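PDB 3I3L: alkylhalidase CmlS from Streptomyces venezuelae, which probably acts as an FAD-dependent halogenase in chloramphenicol biosynthesis, its flavin held by a covalent bond to an aspartate. Local coordinates for residues I73-L77 against G78-K82. Numbering follows the deposited sequence.
Sequences ILNRL and GLQEK
Leu79 N donates a hydrogen bond to Leu74 O at 3.0 Å, nearly straight at 163°. Gly78 N donates another to Asn75 O at 2.9 Å. With Gly78 at positive phi, this is a Schellman motif. It ends helix 68-76 and turns the chain into helix 80-86, within the FAD-binding domain. Gly78 has no CB, which at these backbone angles would meet Leu77 O.

On the buried side, Leu79 CD1 touches Leu74 CD2 at 3.9 Å and reaches Leu77 CB at 4.2 Å. Helix 127-140 packs on Leu74 through Phe130 and Leu134, and helix 33-44 meets Leu77 and Leu79.

On the more open side, the Gln80 amide comes up to Asn75, the two amide planes 35° apart. Gln80 NE2 is hydrogen-bonded to Asp84 OD1, which helps fix the amide's rotation. With an alanine here in place of Gln80, Asp84 is likely to lose this donor and a gap to open beside Asn75. Gln80 CG is anti to the backbone N (chi1 -157°), and a bend at chi2 brings Gln80 OE1 back to 3.1 Å from Asn75 CB.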
ATOM      1  N   ILE A  73       7.476   5.474   9.469  1.00 27.69           N
ATOM      2  CA  ILE A  73       8.066   6.562   8.726  1.00 26.13           C
ATOM      3  C   ILE A  73       7.989   7.830   9.544  1.00 27.49           C
ATOM      4  O   ILE A  73       8.975   8.556   9.684  1.00 26.57           O
ATOM      5  CB  ILE A  73       7.378   6.791   7.356  1.00 26.63           C
ATOM      6  CG1 ILE A  73       7.806   5.709   6.340  1.00 26.24           C
ATOM      7  CG2 ILE A  73       7.759   8.216   6.786  1.00 25.07           C
ATOM      8  CD1 ILE A  73       6.998   5.727   5.046  1.00 25.50           C
ATOM      9  N   LEU A  74       6.815   8.101  10.089  1.00 27.84           N
ATOM     10  CA  LEU A  74       6.620   9.260  10.915  1.00 29.94           C
ATOM     11  C   LEU A  74       7.550   9.221  12.167  1.00 31.36           C
ATOM     12  O   LEU A  74       8.031  10.230  12.621  1.00 32.98           O
ATOM     13  CB  LEU A  74       5.151   9.334  11.344  1.00 29.80           C
ATOM     14  CG  LEU A  74       4.147   9.630  10.210  1.00 31.29           C
ATOM     15  CD1 LEU A  74       2.724   9.683  10.743  1.00 31.44           C
ATOM     16  CD2 LEU A  74       4.505  10.916   9.540  1.00 32.80           C
ATOM     17  N   ASN A  75       7.794   8.046  12.702  1.00 30.73           N
ATOM     18  CA  ASN A  75       8.655   7.919  13.880  1.00 31.67           C
ATOM     19  C   ASN A  75      10.082   8.319  13.483  1.00 31.33           C
ATOM     20  O   ASN A  75      10.671   9.137  14.163  1.00 31.06           O
ATOM     21  CB  ASN A  75       8.611   6.497  14.407  1.00 31.73           C
ATOM     22  CG  ASN A  75       9.689   6.240  15.481  1.00 35.57           C
ATOM     23  OD1 ASN A  75       9.452   6.486  16.656  1.00 39.34           O
ATOM     24  ND2 ASN A  75      10.838   5.722  15.082  1.00 35.97           N
ATOM     25  N   ARG A  76      10.592   7.787  12.347  1.00 30.39           N
ATOM     26  CA  ARG A  76      11.919   8.106  11.844  1.00 29.68           C
ATOM     27  C   ARG A  76      12.092   9.563  11.395  1.00 30.77           C
ATOM     28  O   ARG A  76      13.212  10.037  11.235  1.00 31.92           O
ATOM     29  CB  ARG A  76      12.311   7.130  10.717  1.00 29.11           C
ATOM     30  CG  ARG A  76      12.654   5.751  11.300  1.00 31.99           C
ATOM     31  CD  ARG A  76      13.011   4.684  10.243  1.00 36.39           C
ATOM     32  NE  ARG A  76      11.803   4.160   9.601  1.00 37.91           N
ATOM     33  CZ  ARG A  76      11.582   4.141   8.277  1.00 37.36           C
ATOM     34  NH1 ARG A  76      10.444   3.623   7.789  1.00 31.24           N
ATOM     35  NH2 ARG A  76      12.510   4.608   7.446  1.00 33.35           N
ATOM     36  N   LEU A  77      10.985  10.265  11.205  1.00 28.91           N
ATOM     37  CA  LEU A  77      11.011  11.673  10.859  1.00 31.47           C
ATOM     38  C   LEU A  77      10.795  12.531  12.113  1.00 33.21           C
ATOM     39  O   LEU A  77      10.706  13.756  12.002  1.00 32.02           O
ATOM     40  CB  LEU A  77       9.911  12.034   9.855  1.00 30.60           C
ATOM     41  CG  LEU A  77      10.120  11.619   8.383  1.00 29.21           C
ATOM     42  CD1 LEU A  77       8.812  11.840   7.575  1.00 30.24           C
ATOM     43  CD2 LEU A  77      11.304  12.372   7.775  1.00 27.01           C
ATOM     44  N   GLY A  78      10.653  11.886  13.281  1.00 34.39           N
ATOM     45  CA  GLY A  78      10.682  12.618  14.564  1.00 34.93           C
ATOM     46  C   GLY A  78       9.350  13.020  15.138  1.00 35.75           C
ATOM     47  O   GLY A  78       9.267  13.828  16.061  1.00 37.25           O
ATOM     48  N   LEU A  79       8.292  12.406  14.662  1.00 36.05           N
ATOM     49  CA  LEU A  79       6.985  12.829  15.079  1.00 37.16           C
ATOM     50  C   LEU A  79       6.358  12.032  16.239  1.00 36.79           C
ATOM     51  O   LEU A  79       5.200  12.278  16.632  1.00 36.50           O
ATOM     52  CB  LEU A  79       6.100  12.840  13.850  1.00 36.80           C
ATOM     53  CG  LEU A  79       6.519  14.035  12.977  1.00 39.10           C
ATOM     54  CD1 LEU A  79       6.437  13.647  11.549  1.00 43.40           C
ATOM     55  CD2 LEU A  79       5.646  15.142  13.253  1.00 35.38           C
ATOM     56  N   GLN A  80       7.112  11.078  16.761  1.00 37.24           N
ATOM     57  CA  GLN A  80       6.567  10.131  17.771  1.00 40.53           C
ATOM     58  C   GLN A  80       5.864  10.776  18.975  1.00 41.45           C
ATOM     59  O   GLN A  80       4.789  10.332  19.391  1.00 41.31           O
ATOM     60  CB  GLN A  80       7.618   9.178  18.279  1.00 40.05           C
ATOM     61  CG  GLN A  80       6.991   7.972  18.807  1.00 43.12           C
ATOM     62  CD  GLN A  80       6.090   7.315  17.766  1.00 45.76           C
ATOM     63  OE1 GLN A  80       6.557   6.851  16.708  1.00 43.37           O
ATOM     64  NE2 GLN A  80       4.792   7.247  18.076  1.00 45.47           N
ATOM     65  N   GLU A  81       6.489  11.794  19.546  1.00 42.68           N
ATOM     66  CA  GLU A  81       5.942  12.440  20.729  1.00 44.01           C
ATOM     67  C   GLU A  81       4.671  13.195  20.376  1.00 42.74           C
ATOM     68  O   GLU A  81       3.682  13.038  21.062  1.00 43.66           O
ATOM     69  CB  GLU A  81       6.962  13.417  21.308  1.00 45.51           C
ATOM     70  CG  GLU A  81       8.151  12.747  21.951  1.00 52.26           C
ATOM     71  CD  GLU A  81       8.749  13.642  23.010  1.00 61.85           C
ATOM     72  OE1 GLU A  81       9.407  14.652  22.626  1.00 64.07           O
ATOM     73  OE2 GLU A  81       8.529  13.344  24.222  1.00 65.85           O
ATOM     74  N   LYS A  82       4.691  14.009  19.306  1.00 41.59           N
ATOM     75  CA  LYS A  82       3.482  14.700  18.871  1.00 41.01           C
ATOM     76  C   LYS A  82       2.340  13.710  18.608  1.00 41.31           C
ATOM     77  O   LYS A  82       1.183  13.952  18.988  1.00 41.90           O
ATOM     78  CB  LYS A  82       3.739  15.635  17.678  1.00 40.42           C
ATOM     79  CG  LYS A  82       4.177  17.096  18.102  1.00 42.93           C
ATOM     80  CD  LYS A  82       4.256  18.090  16.934  1.00 47.45           C
ATOM     81  CE  LYS A  82       2.945  18.985  16.764  1.00 52.28           C
ATOM     82  NZ  LYS A  82       2.653  19.579  15.319  1.00 45.96           N
TER